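PDB 3NZP: arginine decarboxylase from Campylobacter jejuni subsp. jejuni, which probably catalyses the pyridoxal 5'-phosphate-dependent decarboxylation of arginine to agmatine, a step in polyamine (spermidine) biosynthesis. Local coordinates for residues T156-N161 with G181-L186; G107-S112 with T130-K135; Q226-H231 with A263-A268. All coordinates share one frame; numbering follows the deposited sequence.

Contact 1. Residues T156-N161 with G181-L186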
ATOM      1  N   THR B 156      15.899  20.631 -10.749  1.00 26.71           N
ATOM      2  CA  THR B 156      14.709  20.995 -11.503  1.00 27.45           C
ATOM      3  C   THR B 156      13.715  21.770 -10.621  1.00 31.10           C
ATOM      4  O   THR B 156      13.178  21.219  -9.657  1.00 32.60           O
ATOM      5  CB  THR B 156      14.027  19.738 -12.066  1.00 28.68           C
ATOM      6  OG1 THR B 156      14.923  19.061 -12.952  1.00 31.29           O
ATOM      7  CG2 THR B 156      12.771  20.109 -12.816  1.00 38.86           C
ATOM      8  N   ILE B 157      13.484  23.042 -10.957  1.00 31.19           N
ATOM      9  CA  ILE B 157      12.563  23.913 -10.214  1.00 39.42           C
ATOM     10  C   ILE B 157      11.097  23.543 -10.439  1.00 40.01           C
ATOM     11  O   ILE B 157      10.674  23.318 -11.568  1.00 40.41           O
ATOM     12  CB  ILE B 157      12.752  25.420 -10.616  1.00 42.28           C
ATOM     13  CG1 ILE B 157      13.971  25.994  -9.911  1.00 49.37           C
ATOM     14  CG2 ILE B 157      11.543  26.252 -10.232  1.00 41.49           C
ATOM     15  CD1 ILE B 157      15.256  25.412 -10.399  1.00 66.19           C
ATOM     16  N   GLU B 158      10.327  23.496  -9.357  1.00 40.32           N
ATOM     17  CA  GLU B 158       8.913  23.161  -9.434  1.00 41.38           C
ATOM     18  C   GLU B 158       8.087  24.445  -9.369  1.00 41.26           C
ATOM     19  O   GLU B 158       6.939  24.473  -9.803  1.00 43.19           O
ATOM     20  CB  GLU B 158       8.530  22.255  -8.266  1.00 48.44           C
ATOM     21  CG  GLU B 158       9.421  21.038  -8.100  1.00 66.07           C
ATOM     22  CD  GLU B 158       9.259  20.045  -9.230  1.00 72.52           C
ATOM     23  OE1 GLU B 158       8.096  19.788  -9.603  1.00 85.62           O
ATOM     24  OE2 GLU B 158      10.281  19.518  -9.734  1.00 65.71           O
ATOM     25  N   GLY B 159       8.682  25.499  -8.814  1.00 42.71           N
ATOM     26  CA  GLY B 159       8.009  26.783  -8.693  1.00 39.20           C
ATOM     27  C   GLY B 159       8.992  27.944  -8.585  1.00 40.48           C
ATOM     28  O   GLY B 159      10.124  27.764  -8.130  1.00 37.62           O
ATOM     29  N   LEU B 160       8.566  29.136  -9.006  1.00 42.68           N
ATOM     30  CA  LEU B 160       9.419  30.330  -8.948  1.00 40.12           C
ATOM     31  C   LEU B 160      10.125  30.481  -7.610  1.00 43.32           C
ATOM     32  O   LEU B 160      11.305  30.839  -7.541  1.00 43.91           O
ATOM     33  CB  LEU B 160       8.603  31.583  -9.237  1.00 27.87           C
ATOM     34  CG  LEU B 160       8.724  32.106 -10.672  1.00 39.00           C
ATOM     35  CD1 LEU B 160       8.501  30.984 -11.678  1.00 54.31           C
ATOM     36  CD2 LEU B 160       7.705  33.201 -10.877  1.00 39.07           C
ATOM     37  N   ASN B 161       9.390  30.204  -6.542  1.00 45.27           N
ATOM     38  CA  ASN B 161       9.939  30.279  -5.207  1.00 44.38           C
ATOM     39  C   ASN B 161      11.258  29.530  -5.072  1.00 44.49           C
ATOM     40  O   ASN B 161      12.235  30.066  -4.553  1.00 38.17           O
ATOM     41  CB  ASN B 161       8.941  29.724  -4.214  1.00 57.11           C
ATOM     42  CG  ASN B 161       8.668  30.691  -3.104  1.00 70.58           C
ATOM     43  OD1 ASN B 161       8.113  31.778  -3.330  1.00 71.86           O
ATOM     44  ND2 ASN B 161       9.070  30.316  -1.880  1.00 82.02           N
ATOM     45  N   GLY B 181      17.082  23.305 -13.881  1.00 37.83           N
ATOM     46  CA  GLY B 181      16.124  22.728 -14.810  1.00 30.26           C
ATOM     47  C   GLY B 181      14.751  23.310 -14.531  1.00 30.04           C
ATOM     48  O   GLY B 181      14.437  23.609 -13.377  1.00 29.62           O
ATOM     49  N   LEU B 182      13.926  23.495 -15.559  1.00 28.70           N
ATOM     50  CA  LEU B 182      12.584  24.042 -15.327  1.00 34.64           C
ATOM     51  C   LEU B 182      11.506  23.034 -15.702  1.00 30.60           C
ATOM     52  O   LEU B 182      11.456  22.574 -16.839  1.00 31.54           O
ATOM     53  CB  LEU B 182      12.371  25.337 -16.127  1.00 34.05           C
ATOM     54  CG  LEU B 182      13.278  26.527 -15.801  1.00 28.72           C
ATOM     55  CD1 LEU B 182      12.820  27.732 -16.593  1.00 27.05           C
ATOM     56  CD2 LEU B 182      13.223  26.831 -14.315  1.00 37.90           C
ATOM     57  N   ARG B 183      10.657  22.678 -14.746  1.00 27.50           N
ATOM     58  CA  ARG B 183       9.589  21.725 -15.009  1.00 29.37           C
ATOM     59  C   ARG B 183       8.425  22.476 -15.638  1.00 31.22           C
ATOM     60  O   ARG B 183       7.816  23.339 -15.006  1.00 29.54           O
ATOM     61  CB  ARG B 183       9.119  21.060 -13.712  1.00 26.38           C
ATOM     62  CG  ARG B 183       8.091  19.980 -13.933  1.00 33.38           C
ATOM     63  CD  ARG B 183       7.577  19.424 -12.636  1.00 48.04           C
ATOM     64  NE  ARG B 183       6.636  18.333 -12.864  1.00 61.52           N
ATOM     65  CZ  ARG B 183       5.891  17.762 -11.919  1.00 71.11           C
ATOM     66  NH1 ARG B 183       5.065  16.774 -12.247  1.00 79.59           N
ATOM     67  NH2 ARG B 183       5.960  18.173 -10.653  1.00 61.75           N
ATOM     68  N   VAL B 184       8.105  22.148 -16.880  1.00 27.96           N
ATOM     69  CA  VAL B 184       7.020  22.842 -17.544  1.00 30.18           C
ATOM     70  C   VAL B 184       5.648  22.242 -17.260  1.00 27.10           C
ATOM     71  O   VAL B 184       5.494  21.030 -17.168  1.00 34.55           O
ATOM     72  CB  VAL B 184       7.255  22.878 -19.058  1.00 33.00           C
ATOM     73  CG1 VAL B 184       8.586  23.577 -19.348  1.00 33.23           C
ATOM     74  CG2 VAL B 184       7.250  21.475 -19.619  1.00 21.54           C
ATOM     75  N   ARG B 185       4.657  23.112 -17.107  1.00 27.34           N
ATOM     76  CA  ARG B 185       3.287  22.701 -16.860  1.00 24.28           C
ATOM     77  C   ARG B 185       2.696  22.444 -18.244  1.00 30.67           C
ATOM     78  O   ARG B 185       2.613  23.365 -19.048  1.00 37.32           O
ATOM     79  CB  ARG B 185       2.538  23.841 -16.171  1.00 33.19           C
ATOM     80  CG  ARG B 185       1.079  23.584 -15.881  1.00 45.86           C
ATOM     81  CD  ARG B 185       0.916  22.774 -14.610  1.00 67.39           C
ATOM     82  NE  ARG B 185       1.320  23.511 -13.407  1.00 77.52           N
ATOM     83  CZ  ARG B 185       0.622  24.504 -12.859  1.00 80.94           C
ATOM     84  NH1 ARG B 185       1.077  25.108 -11.764  1.00 77.96           N
ATOM     85  NH2 ARG B 185      -0.527  24.891 -13.406  1.00 77.77           N
ATOM     86  N   LEU B 186       2.312  21.204 -18.546  1.00 36.41           N
ATOM     87  CA  LEU B 186       1.732  20.891 -19.858  1.00 36.60           C
ATOM     88  C   LEU B 186       0.219  21.071 -19.886  1.00 41.05           C
ATOM     89  O   LEU B 186      -0.477  20.671 -18.959  1.00 40.29           O
ATOM     90  CB  LEU B 186       2.059  19.450 -20.275  1.00 31.42           C
ATOM     91  CG  LEU B 186       3.520  19.091 -20.547  1.00 31.21           C
ATOM     92  CD1 LEU B 186       3.599  17.665 -21.030  1.00 28.31           C
ATOM     93  CD2 LEU B 186       4.117  20.024 -21.583  1.00 33.29           C
TER

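Contact 2. Residues G107-S112 with T130-K135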
ATOM      1  N   GLY B 107      22.358   7.926 -15.732  1.00 29.72           N
ATOM      2  CA  GLY B 107      22.308   8.756 -14.542  1.00 32.98           C
ATOM      3  C   GLY B 107      21.315   8.310 -13.487  1.00 36.84           C
ATOM      4  O   GLY B 107      20.725   7.237 -13.590  1.00 33.49           O
ATOM      5  N   LEU B 108      21.137   9.145 -12.464  1.00 37.62           N
ATOM      6  CA  LEU B 108      20.222   8.850 -11.370  1.00 27.87           C
ATOM      7  C   LEU B 108      19.340  10.049 -11.078  1.00 30.07           C
ATOM      8  O   LEU B 108      19.768  11.202 -11.192  1.00 31.72           O
ATOM      9  CB  LEU B 108      20.993   8.475 -10.097  1.00 27.99           C
ATOM     10  CG  LEU B 108      21.676   7.104 -10.036  1.00 23.00           C
ATOM     11  CD1 LEU B 108      22.466   6.957  -8.752  1.00 16.13           C
ATOM     12  CD2 LEU B 108      20.625   6.029 -10.120  1.00 28.31           C
ATOM     13  N   GLU B 109      18.104   9.772 -10.693  1.00 31.08           N
ATOM     14  CA  GLU B 109      17.156  10.825 -10.379  1.00 28.59           C
ATOM     15  C   GLU B 109      16.791  10.680  -8.908  1.00 27.65           C
ATOM     16  O   GLU B 109      16.647   9.568  -8.410  1.00 34.38           O
ATOM     17  CB  GLU B 109      15.922  10.676 -11.277  1.00 26.55           C
ATOM     18  CG  GLU B 109      14.887  11.773 -11.146  1.00 32.70           C
ATOM     19  CD  GLU B 109      13.923  11.534 -10.006  1.00 45.27           C
ATOM     20  OE1 GLU B 109      13.218  12.490  -9.624  1.00 55.34           O
ATOM     21  OE2 GLU B 109      13.858  10.392  -9.487  1.00 55.69           O
ATOM     22  N   ALA B 110      16.668  11.795  -8.203  1.00 24.19           N
ATOM     23  CA  ALA B 110      16.311  11.744  -6.794  1.00 21.84           C
ATOM     24  C   ALA B 110      15.186  12.727  -6.551  1.00 27.98           C
ATOM     25  O   ALA B 110      15.094  13.758  -7.223  1.00 32.43           O
ATOM     26  CB  ALA B 110      17.504  12.095  -5.938  1.00 19.25           C
ATOM     27  N   GLY B 111      14.329  12.407  -5.591  1.00 26.55           N
ATOM     28  CA  GLY B 111      13.211  13.279  -5.291  1.00 32.41           C
ATOM     29  C   GLY B 111      13.069  13.554  -3.808  1.00 31.57           C
ATOM     30  O   GLY B 111      11.975  13.840  -3.331  1.00 39.75           O
ATOM     31  N   SER B 112      14.176  13.469  -3.082  1.00 27.72           N
ATOM     32  CA  SER B 112      14.175  13.713  -1.650  1.00 26.71           C
ATOM     33  C   SER B 112      15.617  13.788  -1.148  1.00 30.60           C
ATOM     34  O   SER B 112      16.548  13.353  -1.833  1.00 27.58           O
ATOM     35  CB  SER B 112      13.433  12.583  -0.913  1.00 27.06           C
ATOM     36  OG  SER B 112      14.169  11.365  -0.950  1.00 13.79           O
ATOM     37  N   THR B 130      19.577  14.154 -11.808  1.00 33.30           N
ATOM     38  CA  THR B 130      18.499  15.134 -11.834  1.00 36.50           C
ATOM     39  C   THR B 130      17.830  15.081 -10.470  1.00 36.82           C
ATOM     40  O   THR B 130      17.856  14.045  -9.795  1.00 36.49           O
ATOM     41  CB  THR B 130      17.447  14.842 -12.941  1.00 31.58           C
ATOM     42  OG1 THR B 130      17.074  13.460 -12.910  1.00 41.37           O
ATOM     43  CG2 THR B 130      17.995  15.192 -14.318  1.00 28.79           C
ATOM     44  N   VAL B 131      17.249  16.199 -10.058  1.00 35.59           N
ATOM     45  CA  VAL B 131      16.582  16.280  -8.766  1.00 34.38           C
ATOM     46  C   VAL B 131      15.193  16.928  -8.882  1.00 34.60           C
ATOM     47  O   VAL B 131      15.071  18.122  -9.159  1.00 32.47           O
ATOM     48  CB  VAL B 131      17.420  17.110  -7.749  1.00 27.60           C
ATOM     49  CG1 VAL B 131      16.786  17.024  -6.378  1.00 29.16           C
ATOM     50  CG2 VAL B 131      18.849  16.607  -7.699  1.00 26.29           C
ATOM     51  N   ASN B 132      14.148  16.137  -8.672  1.00 34.43           N
ATOM     52  CA  ASN B 132      12.789  16.654  -8.747  1.00 33.66           C
ATOM     53  C   ASN B 132      12.184  16.731  -7.358  1.00 36.72           C
ATOM     54  O   ASN B 132      12.800  16.301  -6.384  1.00 40.50           O
ATOM     55  CB  ASN B 132      11.944  15.760  -9.646  1.00 30.08           C
ATOM     56  CG  ASN B 132      12.416  15.791 -11.078  1.00 46.93           C
ATOM     57  OD1 ASN B 132      12.479  16.858 -11.696  1.00 50.47           O
ATOM     58  ND2 ASN B 132      12.762  14.623 -11.619  1.00 54.69           N
ATOM     59  N   GLY B 133      10.982  17.287  -7.255  1.00 40.30           N
ATOM     60  CA  GLY B 133      10.342  17.395  -5.955  1.00 36.77           C
ATOM     61  C   GLY B 133      10.473  18.781  -5.349  1.00 34.41           C
ATOM     62  O   GLY B 133      11.161  19.643  -5.893  1.00 35.44           O
ATOM     63  N   PHE B 134       9.804  19.001  -4.223  1.00 33.99           N
ATOM     64  CA  PHE B 134       9.854  20.290  -3.551  1.00 34.59           C
ATOM     65  C   PHE B 134      11.136  20.369  -2.756  1.00 35.76           C
ATOM     66  O   PHE B 134      11.558  19.389  -2.145  1.00 35.79           O
ATOM     67  CB  PHE B 134       8.635  20.448  -2.656  1.00 42.56           C
ATOM     68  CG  PHE B 134       7.348  20.438  -3.420  1.00 58.69           C
ATOM     69  CD1 PHE B 134       6.937  21.565  -4.128  1.00 59.05           C
ATOM     70  CD2 PHE B 134       6.588  19.275  -3.511  1.00 66.53           C
ATOM     71  CE1 PHE B 134       5.795  21.534  -4.916  1.00 61.01           C
ATOM     72  CE2 PHE B 134       5.443  19.232  -4.300  1.00 66.98           C
ATOM     73  CZ  PHE B 134       5.048  20.364  -5.003  1.00 68.37           C
ATOM     74  N   LYS B 135      11.759  21.538  -2.753  1.00 34.29           N
ATOM     75  CA  LYS B 135      13.029  21.677  -2.067  1.00 29.10           C
ATOM     76  C   LYS B 135      13.075  22.794  -1.052  1.00 31.86           C
ATOM     77  O   LYS B 135      12.422  23.820  -1.207  1.00 40.31           O
ATOM     78  CB  LYS B 135      14.125  21.891  -3.107  1.00 25.14           C
ATOM     79  CG  LYS B 135      13.938  21.037  -4.355  1.00 28.83           C
ATOM     80  CD  LYS B 135      14.795  21.525  -5.498  1.00 26.44           C
ATOM     81  CE  LYS B 135      14.265  21.034  -6.821  1.00 32.62           C
ATOM     82  NZ  LYS B 135      14.414  19.566  -6.938  1.00 45.70           N
TER

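Contact 3. Residues Q226-H231 with A263-A268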
ATOM      1  N   GLN B 226      23.139  28.451 -16.309  1.00 39.29           N
ATOM      2  CA  GLN B 226      22.712  27.246 -15.624  1.00 36.71           C
ATOM      3  C   GLN B 226      21.496  26.589 -16.239  1.00 42.78           C
ATOM      4  O   GLN B 226      21.404  25.362 -16.276  1.00 52.63           O
ATOM      5  CB  GLN B 226      22.438  27.543 -14.158  1.00 37.14           C
ATOM      6  CG  GLN B 226      23.568  28.305 -13.480  1.00 55.03           C
ATOM      7  CD  GLN B 226      24.951  27.785 -13.862  1.00 59.00           C
ATOM      8  OE1 GLN B 226      25.272  26.603 -13.667  1.00 52.18           O
ATOM      9  NE2 GLN B 226      25.781  28.676 -14.406  1.00 55.23           N
ATOM     10  N   PHE B 227      20.554  27.395 -16.718  1.00 32.72           N
ATOM     11  CA  PHE B 227      19.351  26.856 -17.332  1.00 29.22           C
ATOM     12  C   PHE B 227      19.746  25.979 -18.523  1.00 32.14           C
ATOM     13  O   PHE B 227      20.011  26.482 -19.607  1.00 43.69           O
ATOM     14  CB  PHE B 227      18.446  28.005 -17.762  1.00 19.11           C
ATOM     15  CG  PHE B 227      17.134  27.565 -18.329  1.00 27.11           C
ATOM     16  CD1 PHE B 227      16.607  26.320 -18.023  1.00 30.81           C
ATOM     17  CD2 PHE B 227      16.415  28.407 -19.167  1.00 31.60           C
ATOM     18  CE1 PHE B 227      15.377  25.912 -18.541  1.00 40.94           C
ATOM     19  CE2 PHE B 227      15.184  28.014 -19.693  1.00 37.66           C
ATOM     20  CZ  PHE B 227      14.665  26.760 -19.381  1.00 39.63           C
ATOM     21  N   THR B 228      19.789  24.664 -18.328  1.00 32.53           N
ATOM     22  CA  THR B 228      20.174  23.779 -19.416  1.00 36.60           C
ATOM     23  C   THR B 228      19.123  22.795 -19.926  1.00 36.23           C
ATOM     24  O   THR B 228      19.298  22.218 -21.006  1.00 37.03           O
ATOM     25  CB  THR B 228      21.424  22.986 -19.048  1.00 35.95           C
ATOM     26  OG1 THR B 228      21.186  22.234 -17.851  1.00 29.25           O
ATOM     27  CG2 THR B 228      22.576  23.926 -18.839  1.00 39.62           C
HETATM   28  N   MSE B 229      18.059  22.568 -19.159  1.00 30.43           N
HETATM   29  CA  MSE B 229      17.010  21.653 -19.610  1.00 35.86           C
HETATM   30  C   MSE B 229      15.643  21.903 -19.008  1.00 31.70           C
HETATM   31  O   MSE B 229      15.523  22.443 -17.907  1.00 32.34           O
HETATM   32  CB  MSE B 229      17.382  20.184 -19.355  1.00 33.20           C
HETATM   33  CG  MSE B 229      17.379  19.768 -17.904  1.00 49.62           C
HETATM   34 SE   MSE B 229      17.242  17.819 -17.600  1.00 71.54          SE
HETATM   35  CE  MSE B 229      18.928  17.200 -18.344  1.00 52.34           C
ATOM     36  N   ILE B 230      14.618  21.533 -19.773  1.00 30.15           N
ATOM     37  CA  ILE B 230      13.238  21.629 -19.322  1.00 37.07           C
ATOM     38  C   ILE B 230      12.792  20.180 -19.104  1.00 34.21           C
ATOM     39  O   ILE B 230      13.267  19.267 -19.782  1.00 29.09           O
ATOM     40  CB  ILE B 230      12.281  22.285 -20.364  1.00 27.41           C
ATOM     41  CG1 ILE B 230      12.282  21.519 -21.664  1.00 27.07           C
ATOM     42  CG2 ILE B 230      12.701  23.684 -20.653  1.00 31.29           C
ATOM     43  CD1 ILE B 230      11.259  22.066 -22.595  1.00 26.74           C
ATOM     44  N   HIS B 231      11.882  19.974 -18.163  1.00 36.11           N
ATOM     45  CA  HIS B 231      11.416  18.639 -17.837  1.00 40.90           C
ATOM     46  C   HIS B 231       9.912  18.627 -17.615  1.00 43.04           C
ATOM     47  O   HIS B 231       9.336  19.620 -17.158  1.00 43.32           O
ATOM     48  CB  HIS B 231      12.166  18.155 -16.572  1.00 52.03           C
ATOM     49  CG  HIS B 231      11.545  16.976 -15.885  1.00 61.45           C
ATOM     50  ND1 HIS B 231      10.668  17.109 -14.829  1.00 73.11           N
ATOM     51  CD2 HIS B 231      11.674  15.644 -16.097  1.00 66.29           C
ATOM     52  CE1 HIS B 231      10.283  15.912 -14.421  1.00 70.06           C
ATOM     53  NE2 HIS B 231      10.879  15.005 -15.175  1.00 69.70           N
ATOM     54  N   ALA B 263      17.620  31.879 -23.624  1.00 45.43           N
ATOM     55  CA  ALA B 263      18.092  30.696 -22.914  1.00 40.28           C
ATOM     56  C   ALA B 263      18.981  29.863 -23.829  1.00 38.22           C
ATOM     57  O   ALA B 263      18.643  28.735 -24.174  1.00 36.05           O
ATOM     58  CB  ALA B 263      16.903  29.873 -22.449  1.00 38.07           C
ATOM     59  N   LYS B 264      20.131  30.411 -24.202  1.00 36.60           N
ATOM     60  CA  LYS B 264      21.031  29.712 -25.103  1.00 47.66           C
ATOM     61  C   LYS B 264      21.602  28.403 -24.588  1.00 49.71           C
ATOM     62  O   LYS B 264      21.906  27.494 -25.369  1.00 52.60           O
ATOM     63  CB  LYS B 264      22.161  30.649 -25.546  1.00 44.39           C
ATOM     64  CG  LYS B 264      21.850  31.340 -26.875  1.00 54.58           C
ATOM     65  CD  LYS B 264      20.502  32.085 -26.823  1.00 59.89           C
ATOM     66  CE  LYS B 264      19.907  32.331 -28.217  1.00 63.19           C
ATOM     67  NZ  LYS B 264      19.518  31.076 -28.934  1.00 62.53           N
ATOM     68  N   ASN B 265      21.728  28.291 -23.274  1.00 49.83           N
ATOM     69  CA  ASN B 265      22.271  27.077 -22.699  1.00 46.53           C
ATOM     70  C   ASN B 265      21.256  25.953 -22.615  1.00 42.74           C
ATOM     71  O   ASN B 265      21.610  24.809 -22.346  1.00 41.93           O
ATOM     72  CB  ASN B 265      22.837  27.357 -21.329  1.00 55.58           C
ATOM     73  CG  ASN B 265      24.306  27.097 -21.274  1.00 60.86           C
ATOM     74  OD1 ASN B 265      24.779  26.042 -21.720  1.00 48.77           O
ATOM     75  ND2 ASN B 265      25.054  28.053 -20.724  1.00 65.35           N
ATOM     76  N   LEU B 266      19.993  26.291 -22.838  1.00 36.60           N
ATOM     77  CA  LEU B 266      18.937  25.303 -22.815  1.00 38.55           C
ATOM     78  C   LEU B 266      19.120  24.406 -24.037  1.00 37.12           C
ATOM     79  O   LEU B 266      18.823  24.800 -25.164  1.00 35.05           O
ATOM     80  CB  LEU B 266      17.579  25.992 -22.856  1.00 39.58           C
ATOM     81  CG  LEU B 266      16.355  25.105 -23.093  1.00 44.74           C
ATOM     82  CD1 LEU B 266      16.322  23.944 -22.104  1.00 39.81           C
ATOM     83  CD2 LEU B 266      15.114  25.974 -22.970  1.00 41.66           C
ATOM     84  N   LYS B 267      19.618  23.198 -23.799  1.00 38.84           N
ATOM     85  CA  LYS B 267      19.885  22.267 -24.870  1.00 38.04           C
ATOM     86  C   LYS B 267      19.382  20.850 -24.634  1.00 40.65           C
ATOM     87  O   LYS B 267      19.833  19.905 -25.296  1.00 41.13           O
ATOM     88  CB  LYS B 267      21.383  22.239 -25.149  1.00 37.84           C
ATOM     89  CG  LYS B 267      21.957  23.598 -25.515  1.00 48.57           C
ATOM     90  CD  LYS B 267      23.415  23.481 -25.925  1.00 46.89           C
ATOM     91  CE  LYS B 267      24.003  24.829 -26.276  1.00 52.19           C
ATOM     92  NZ  LYS B 267      25.336  24.627 -26.902  1.00 58.06           N
ATOM     93  N   ALA B 268      18.451  20.687 -23.705  1.00 34.00           N
ATOM     94  CA  ALA B 268      17.923  19.360 -23.450  1.00 36.39           C
ATOM     95  C   ALA B 268      16.487  19.368 -22.973  1.00 32.63           C
ATOM     96  O   ALA B 268      16.020  20.329 -22.369  1.00 28.91           O
ATOM     97  CB  ALA B 268      18.802  18.619 -22.448  1.00 27.02           C
TER

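Contact 1. Residues T156-N161 with G181-L186
Ile157 and Glu158 meet Gly181 to Arg183 where two neighbouring parallel strands, 152-157 and 179-183, reach their C-terminal ends in the pyridoxal-binding TIM barrel; helix 160-170 makes the beta-alpha-beta crossover between them. The parallel pairing rests on two backbone bonds that straddle Leu182: Ile157 N donates a hydrogen bond to Gly181 O at 2.7 Å, and Arg183 N donates one to Ile157 O at 3.2 Å. Apolar contact divides between the two faces of the sheet. On the face of Ile157 and Leu182, where Leu182 also touches Ala214 of helix 208-220, Leu182 CD2 lies 4.0 Å from Ile157 CB. On the other face, Thr156 CG2 packs against Arg183 CB, the two side chains crossing at about a right angle. A salt bridge links Arg183, at the end of its strand, to Glu158, one residue past the other. The Arg183 chain is extended, with CG anti to the backbone N (chi1 -175°), and comes to about 6 Å from the bound pyridoxal phosphate, nearest atoms. Carboxylate and guanidinium planes are turned 55° apart, yet Arg183 NH2 meets Glu158 OE1 at 2.9 Å, with the oxygen near the guanidinium plane at its edge and an N-H...O angle of 158°.

Contact 2. Residues G107-S112 with T130-K135
Strands 107-110 and 128-131, consecutive parallel strands of the TIM barrel linked through helix 113-122, pair here beside the cofactor site. Three backbone bonds set the register: Thr130 N to Leu108 O (3.0 Å), Ala110 N to Thr130 O (3.0 Å) and Asn132 N to Ala110 O (2.9 Å), the last carrying the pairing one residue past the second strand. Glu109 and Thr130 share a face of the sheet, and their side chains cross at about a right angle. Thr130 OG1 comes within 3.3 Å of Glu109 CG, a packing contact; its hydrogen bond goes to Glu320 of the ligand pocket. The Glu109 chain starts with CG anti to the backbone N (chi1 -175°), then bends at chi2, and its carboxylate reaches Asn132. There Asn132 ND2 donates to Glu109 OE1 at 3.0 Å, on the anti side of the carboxylate and 21° out of its plane. Asn132 touches the bound pyridoxal phosphate, so this bond probably helps to position its amide, with Glu109 as a second-shell partner. Beyond the strand, Lys135 NZ turns back to Val131 O (2.7 Å), above the carbonyl plane. Polar side chains gathered around a cofactor at the C-terminal strand ends are the usual active-site layout of a TIM barrel.

Contact 3. Residues Q226-H231 with A263-A268
Backbone hydrogen bonds and apolar packing join strand 227-231 of the TIM barrel to the turn that leads from helix 242-260 into the next strand, 268-272. Residues Ala263 to Leu266 form a type I beta turn, closed by Leu266 N to Ala263 O at 3.1 Å. Thr228 O accepts from Lys267 N at 3.0 Å, with the donor 40° out of the carbonyl plane, and Ile230 N donates to Ala268 O at 3.2 Å. Thr228 O thus has one good donor, Lys267 N, and a weak one, Ala268 N. The apolar part centres on Phe227 and Leu266, whose side chains lie side by side and point the same way, each with CG anti to its backbone N (Phe227 chi1 -176°, Leu266 chi1 169°). Leu266 CB sits over one face of the Phe227 ring and Leu266 CD2 comes 3.7 Å from Phe227 CZ, while Ala263 CB approaches Phe227 CD2 obliquely. Leu258 of helix 242-260 touches both Phe227 and Leu266, so this cluster belongs to the layer between strands and outer helices. Leu266 CD1 lies 3.5 Å from Met229 CA and also reaches Ile230 CG2, the Leu266 and Ile230 side chains crossing obliquely. Elsewhere, Met229, modelled as selenomethionine, and Ala268 also touch Phe318 of strand 316-319; between them, Met229 CB lies 3.7 Å from Ala268 CB.

Followed from the N terminus, the three contacts close loops in series, with no nesting or crossing: contact 2 first, then contact 1, then contact 3. Contacts 2 and 1 each bring consecutive barrel strands together after a helical crossover, and contact 3 does so at the entry to strand 268-272. Shared sheet neighbours join them. Thr156 N probably bonds to Val131 O between contacts 2 and 1, while Leu182 O and Val184 N probably bond to the backbone of His231 between contacts 1 and 3. Asn132 of contact 2 and His231 of contact 3 also pack together, and both touch the cofactor. Contacts 1 and 2 additionally touch the second subunit; contact 3 does not.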